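Local coordinates for protein alcohol dehydrogenase (Escherichia coli, PDB 5VM2) that is an oxidoreductase of unknown specificity involved in membrane biogenesis, probably a dehydrogenase of the zinc-containing alcohol dehydrogenase family, using NAD or NADP as acceptor, at residues M1-A6 against A124-L129; V87-G92 against L129-S134. All coordinates share one frame; numbering follows the deposited sequence.

Contact 1. Residues M1-A6 against A124-L129; sequences MKNSKA and ALTHYL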
loop_
_atom_site.group_PDB
_atom_site.type_symbol
_atom_site.label_atom_id
_atom_site.label_comp_id
_atom_site.label_asym_id
_atom_site.label_seq_id
_atom_site.Cartn_x
_atom_site.Cartn_y
_atom_site.Cartn_z
ATOM N N MET A 1 25.744 -8.162 -14.122
ATOM C CA MET A 1 26.804 -7.376 -14.739
ATOM C C MET A 1 26.236 -6.118 -15.396
ATOM O O MET A 1 26.916 -5.095 -15.491
ATOM C CB MET A 1 27.566 -8.219 -15.766
ATOM C CG MET A 1 28.670 -7.468 -16.494
ATOM S SD MET A 1 29.177 -8.279 -18.021
ATOM C CE MET A 1 30.323 -7.073 -18.682
ATOM N N LYS A 2 24.986 -6.224 -15.831
ATOM C CA LYS A 2 24.283 -5.126 -16.471
ATOM C C LYS A 2 22.942 -4.895 -15.785
ATOM O O LYS A 2 22.442 -5.755 -15.058
ATOM C CB LYS A 2 24.071 -5.417 -17.958
ATOM C CG LYS A 2 23.246 -4.368 -18.685
ATOM C CD LYS A 2 22.169 -5.011 -19.543
ATOM C CE LYS A 2 21.411 -3.969 -20.351
ATOM N NZ LYS A 2 19.968 -4.310 -20.483
ATOM N N ASN A 3 22.369 -3.723 -16.025
ATOM C CA ASN A 3 21.094 -3.332 -15.451
ATOM C C ASN A 3 20.143 -2.872 -16.551
ATOM O O ASN A 3 20.537 -2.638 -17.696
ATOM C CB ASN A 3 21.299 -2.216 -14.415
ATOM C CG ASN A 3 20.121 -2.051 -13.484
ATOM O OD1 ASN A 3 19.265 -2.928 -13.384
ATOM N ND2 ASN A 3 20.072 -0.921 -12.791
ATOM N N SER A 4 18.869 -2.755 -16.184
ATOM C CA SER A 4 17.854 -2.161 -17.040
ATOM C C SER A 4 16.745 -1.625 -16.150
ATOM O O SER A 4 16.650 -1.973 -14.970
ATOM C CB SER A 4 17.300 -3.170 -18.056
ATOM O OG SER A 4 16.390 -4.070 -17.445
ATOM N N LYS A 5 15.917 -0.750 -16.715
ATOM C CA LYS A 5 14.757 -0.233 -16.004
ATOM C C LYS A 5 13.572 -0.170 -16.950
ATOM O O LYS A 5 13.729 0.055 -18.154
ATOM C CB LYS A 5 14.982 1.173 -15.415
ATOM C CG LYS A 5 16.394 1.506 -14.999
ATOM C CD LYS A 5 16.545 2.995 -14.677
ATOM C CE LYS A 5 16.545 3.859 -15.930
ATOM N NZ LYS A 5 16.917 5.278 -15.648
ATOM N N ALA A 6 12.383 -0.360 -16.390
ATOM C CA ALA A 6 11.137 -0.121 -17.104
ATOM C C ALA A 6 10.754 1.343 -16.934
ATOM O O ALA A 6 10.624 1.831 -15.805
ATOM C CB ALA A 6 10.027 -1.035 -16.588
ATOM N N ALA A 124 11.093 1.105 -8.872
ATOM C CA ALA A 124 11.524 -0.199 -8.385
ATOM C C ALA A 124 11.640 -1.217 -9.511
ATOM O O ALA A 124 12.302 -2.246 -9.338
ATOM C CB ALA A 124 10.559 -0.708 -7.315
ATOM N N LEU A 125 11.009 -0.954 -10.656
ATOM C CA LEU A 125 11.088 -1.833 -11.823
ATOM C C LEU A 125 12.465 -1.679 -12.463
ATOM O O LEU A 125 12.670 -0.928 -13.420
ATOM C CB LEU A 125 9.968 -1.519 -12.808
ATOM C CG LEU A 125 8.568 -1.861 -12.292
ATOM C CD1 LEU A 125 7.493 -1.269 -13.190
ATOM C CD2 LEU A 125 8.405 -3.367 -12.179
ATOM N N THR A 126 13.427 -2.404 -11.900
ATOM C CA THR A 126 14.799 -2.434 -12.386
ATOM C C THR A 126 15.459 -3.659 -11.777
ATOM O O THR A 126 14.960 -4.226 -10.803
ATOM C CB THR A 126 15.563 -1.152 -12.021
ATOM O OG1 THR A 126 16.911 -1.224 -12.512
ATOM C CG2 THR A 126 15.584 -0.957 -10.515
ATOM N N HIS A 127 16.578 -4.079 -12.370
ATOM C CA HIS A 127 17.269 -5.247 -11.837
ATOM C C HIS A 127 18.056 -4.914 -10.576
ATOM O O HIS A 127 18.169 -5.761 -9.683
ATOM C CB HIS A 127 18.200 -5.853 -12.891
ATOM C CG HIS A 127 17.483 -6.592 -13.977
ATOM N ND1 HIS A 127 16.849 -7.797 -13.765
ATOM C CD2 HIS A 127 17.302 -6.298 -15.287
ATOM C CE1 HIS A 127 16.304 -8.212 -14.895
ATOM N NE2 HIS A 127 16.565 -7.321 -15.834
ATOM N N TYR A 128 18.585 -3.696 -10.478
ATOM C CA TYR A 128 19.454 -3.300 -9.380
ATOM C C TYR A 128 19.087 -1.898 -8.921
ATOM O O TYR A 128 18.900 -0.999 -9.746
ATOM C CB TYR A 128 20.932 -3.329 -9.798
ATOM C CG TYR A 128 21.459 -4.706 -10.127
ATOM C CD1 TYR A 128 21.973 -5.527 -9.133
ATOM C CD2 TYR A 128 21.433 -5.190 -11.429
ATOM C CE1 TYR A 128 22.453 -6.794 -9.427
ATOM C CE2 TYR A 128 21.909 -6.458 -11.733
ATOM C CZ TYR A 128 22.418 -7.253 -10.727
ATOM O OH TYR A 128 22.894 -8.513 -11.018
ATOM N N LEU A 129 18.999 -1.715 -7.605
ATOM C CA LEU A 129 18.769 -0.392 -7.042
ATOM C C LEU A 129 19.476 -0.283 -5.698
ATOM O O LEU A 129 19.816 -1.287 -5.065
ATOM C CB LEU A 129 17.268 -0.086 -6.897
ATOM C CG LEU A 129 16.364 -0.904 -5.968
ATOM C CD1 LEU A 129 16.446 -0.438 -4.514
ATOM C CD2 LEU A 129 14.923 -0.827 -6.449
HETATM O O HOH W 1 11.623 1.901 -13.443
#

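Contact 2. Residues V87-G92 against L129-S134; sequences VNIEPG and LCHPES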
loop_
_atom_site.group_PDB
_atom_site.type_symbol
_atom_site.label_atom_id
_atom_site.label_comp_id
_atom_site.label_asym_id
_atom_site.label_seq_id
_atom_site.Cartn_x
_atom_site.Cartn_y
_atom_site.Cartn_z
ATOM N N VAL A 87 15.914 -8.967 1.649
ATOM C CA VAL A 87 15.396 -7.779 2.313
ATOM C C VAL A 87 14.224 -7.216 1.520
ATOM O O VAL A 87 14.030 -7.526 0.344
ATOM C CB VAL A 87 16.480 -6.682 2.469
ATOM C CG1 VAL A 87 17.635 -7.164 3.338
ATOM C CG2 VAL A 87 16.980 -6.243 1.100
ATOM N N ASN A 88 13.442 -6.372 2.181
ATOM C CA ASN A 88 12.553 -5.454 1.487
ATOM C C ASN A 88 12.973 -4.028 1.831
ATOM O O ASN A 88 13.862 -3.801 2.656
ATOM C CB ASN A 88 11.077 -5.726 1.817
ATOM C CG ASN A 88 10.716 -5.473 3.277
ATOM O OD1 ASN A 88 11.454 -4.840 4.029
ATOM N ND2 ASN A 88 9.545 -5.963 3.674
ATOM N N ILE A 89 12.338 -3.058 1.185
ATOM C CA ILE A 89 12.668 -1.660 1.401
ATOM C C ILE A 89 11.394 -0.897 1.731
ATOM O O ILE A 89 10.323 -1.168 1.171
ATOM C CB ILE A 89 13.389 -1.041 0.183
ATOM C CG1 ILE A 89 12.476 -1.004 -1.037
ATOM C CG2 ILE A 89 14.686 -1.796 -0.132
ATOM C CD1 ILE A 89 12.853 0.081 -2.012
ATOM N N GLU A 90 11.504 0.022 2.683
ATOM C CA GLU A 90 10.470 1.017 2.906
ATOM C C GLU A 90 10.725 2.171 1.949
ATOM O O GLU A 90 11.762 2.839 2.066
ATOM C CB GLU A 90 10.490 1.500 4.349
ATOM C CG GLU A 90 9.359 2.450 4.703
ATOM C CD GLU A 90 9.297 2.785 6.189
ATOM O OE1 GLU A 90 9.889 2.048 7.007
ATOM O OE2 GLU A 90 8.647 3.795 6.539
ATOM N N PRO A 91 9.844 2.424 0.979
ATOM C CA PRO A 91 10.207 3.286 -0.154
ATOM C C PRO A 91 10.162 4.781 0.126
ATOM O O PRO A 91 10.490 5.563 -0.775
ATOM C CB PRO A 91 9.170 2.898 -1.219
ATOM C CG PRO A 91 7.988 2.456 -0.440
ATOM C CD PRO A 91 8.523 1.798 0.806
ATOM N N GLY A 92 9.771 5.211 1.320
ATOM C CA GLY A 92 9.794 6.626 1.637
ATOM C C GLY A 92 10.889 6.986 2.615
ATOM O O GLY A 92 10.825 6.610 3.789
ATOM N N LEU A 129 18.999 -1.715 -7.605
ATOM C CA LEU A 129 18.769 -0.392 -7.042
ATOM C C LEU A 129 19.476 -0.283 -5.698
ATOM O O LEU A 129 19.816 -1.287 -5.065
ATOM C CB LEU A 129 17.268 -0.086 -6.897
ATOM C CG LEU A 129 16.364 -0.904 -5.968
ATOM C CD1 LEU A 129 16.446 -0.438 -4.514
ATOM C CD2 LEU A 129 14.923 -0.827 -6.449
ATOM N N CYS A 130 19.683 0.957 -5.265
ATOM C CA CYS A 130 20.311 1.257 -3.988
ATOM C C CYS A 130 19.293 1.888 -3.050
ATOM O O CYS A 130 18.426 2.652 -3.483
ATOM C CB CYS A 130 21.506 2.192 -4.168
ATOM S SG CYS A 130 22.852 1.458 -5.119
ATOM N N HIS A 131 19.405 1.564 -1.762
ATOM C CA HIS A 131 18.483 2.088 -0.771
ATOM C C HIS A 131 19.235 2.300 0.532
ATOM O O HIS A 131 20.148 1.522 0.842
ATOM C CB HIS A 131 17.293 1.147 -0.540
ATOM C CG HIS A 131 16.069 1.842 -0.031
ATOM N ND1 HIS A 131 15.464 2.877 -0.714
ATOM C CD2 HIS A 131 15.343 1.661 1.098
ATOM C CE1 HIS A 131 14.416 3.300 -0.029
ATOM N NE2 HIS A 131 14.319 2.578 1.073
ATOM N N PRO A 132 18.893 3.334 1.300
ATOM C CA PRO A 132 19.534 3.518 2.606
ATOM C C PRO A 132 19.276 2.327 3.516
ATOM O O PRO A 132 18.161 1.804 3.590
ATOM C CB PRO A 132 18.879 4.794 3.155
ATOM C CG PRO A 132 18.263 5.470 1.975
ATOM C CD PRO A 132 17.895 4.382 1.016
ATOM N N GLU A 133 20.333 1.899 4.209
ATOM C CA GLU A 133 20.215 0.800 5.159
ATOM C C GLU A 133 19.148 1.074 6.212
ATOM O O GLU A 133 18.506 0.138 6.706
ATOM C CB GLU A 133 21.581 0.549 5.809
ATOM C CG GLU A 133 21.552 0.138 7.270
ATOM C CD GLU A 133 22.881 0.385 7.966
ATOM O OE1 GLU A 133 23.547 1.391 7.643
ATOM O OE2 GLU A 133 23.265 -0.430 8.831
ATOM N N SER A 134 18.916 2.348 6.541
ATOM C CA SER A 134 17.967 2.685 7.595
ATOM C C SER A 134 16.523 2.381 7.212
ATOM O O SER A 134 15.679 2.248 8.104
ATOM C CB SER A 134 18.108 4.161 7.981
ATOM O OG SER A 134 18.075 5.003 6.840
#

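Contact 1. Residues M1-A6 against A124-L129
The ring of Y128 meets K2 and N3 at its edge. K2 O lies near the ring plane, 3.4 Å from Y128 CE2, and N3 OD1 approaches the same edge at CD2. The imidazole of H127 is also met at its edge: S4 OG sits near its plane, 3.2 Å from H127 CD2. That hydroxyl is hydrogen-bonded to Y321, whose ring packs edge-to-face with H127. N3 reaches across with its amide. CG is anti to the backbone N (chi1 -162°), and the side chain crosses that of T126 at about a right angle. OD1 takes weak hydrogen bonds from H127 N and Y128 N, both 3.1 Å long. N3 ND2 gives a bond of 3.3 Å to Y128 O, which lies 31° out of the amide plane. The segments run roughly antiparallel, but K5 and T126 form a single beta bridge, not a ladder. The bridge joins the N-terminal strand 3-10 to the chain entering strand 128-132 of the GroES-like domain. T126 OG1 donates to S4 O at 2.6 Å, and the same oxygen takes a weak bond from H127 N. L125 is the centre of an inverse gamma turn. L125 O accepts a hydrogen bond from A6 N at 3.0 Å, with an N-H...O angle of 164°. A water donates to both L125 O and A6 O, and A6 CB rests 3.8 Å from L125 CB.

Contact 2. Residues V87-G92 against L129-S134
H131 NE2 donates a hydrogen bond of 2.8 Å to E90 O. The N-H...O angle is 144°. The donor stands well above the carbonyl plane of E90, 46° out of it. The contact lies within the GroES-like domain of the zinc-containing alcohol dehydrogenase family. Here strands 86-89 and 128-132 belong to one mixed sheet but are not direct neighbours, so side chains bridge the gap. CG of H131 is anti to the backbone N (chi1 -155°), which directs the start of the side chain toward I89. I89 covers one face of the ring. Its CD1 lies over the ring centre, 4.0 Å from the centroid, in a CH-pi contact. I89 CB comes down on the same face, 3.5 Å from H131 CD2. The opposite face is met by P132 CD, offset toward the rim. The imidazole is thus packed on both faces and tied at one edge. T136 also touches I89 and H131. The carboxylate of E90 takes no part in the bond to H131: its oxygens are hydrogen-bonded to the hydroxyls of Y137 and Y106. Further along, I89 CD1 also meets the branched end of L129, 4.4 Å from L129 CD1.

Contacts 1 and 2 are joined by strand 128-132. L129 lies in both, though it touches the other segment only in contact 2. Their centres are 15 Å apart. The chain leading into this strand, and its first residue Y128, meet the N-terminal segment in contact 1. Further on, H131 turns to the end of strand 86-89 in contact 2. L129 itself touches I31 and V33 of strand 28-37, the neighbour of strand 128-132 in the sheet. Contact 2 is nearer the magnesium ion held by H65, E66 and E152: the side chain of P91 is about 7 Å from it, that of L125 in contact 1 about 12 Å. The side chain of E90 is about 12 Å from the four-cysteine zinc.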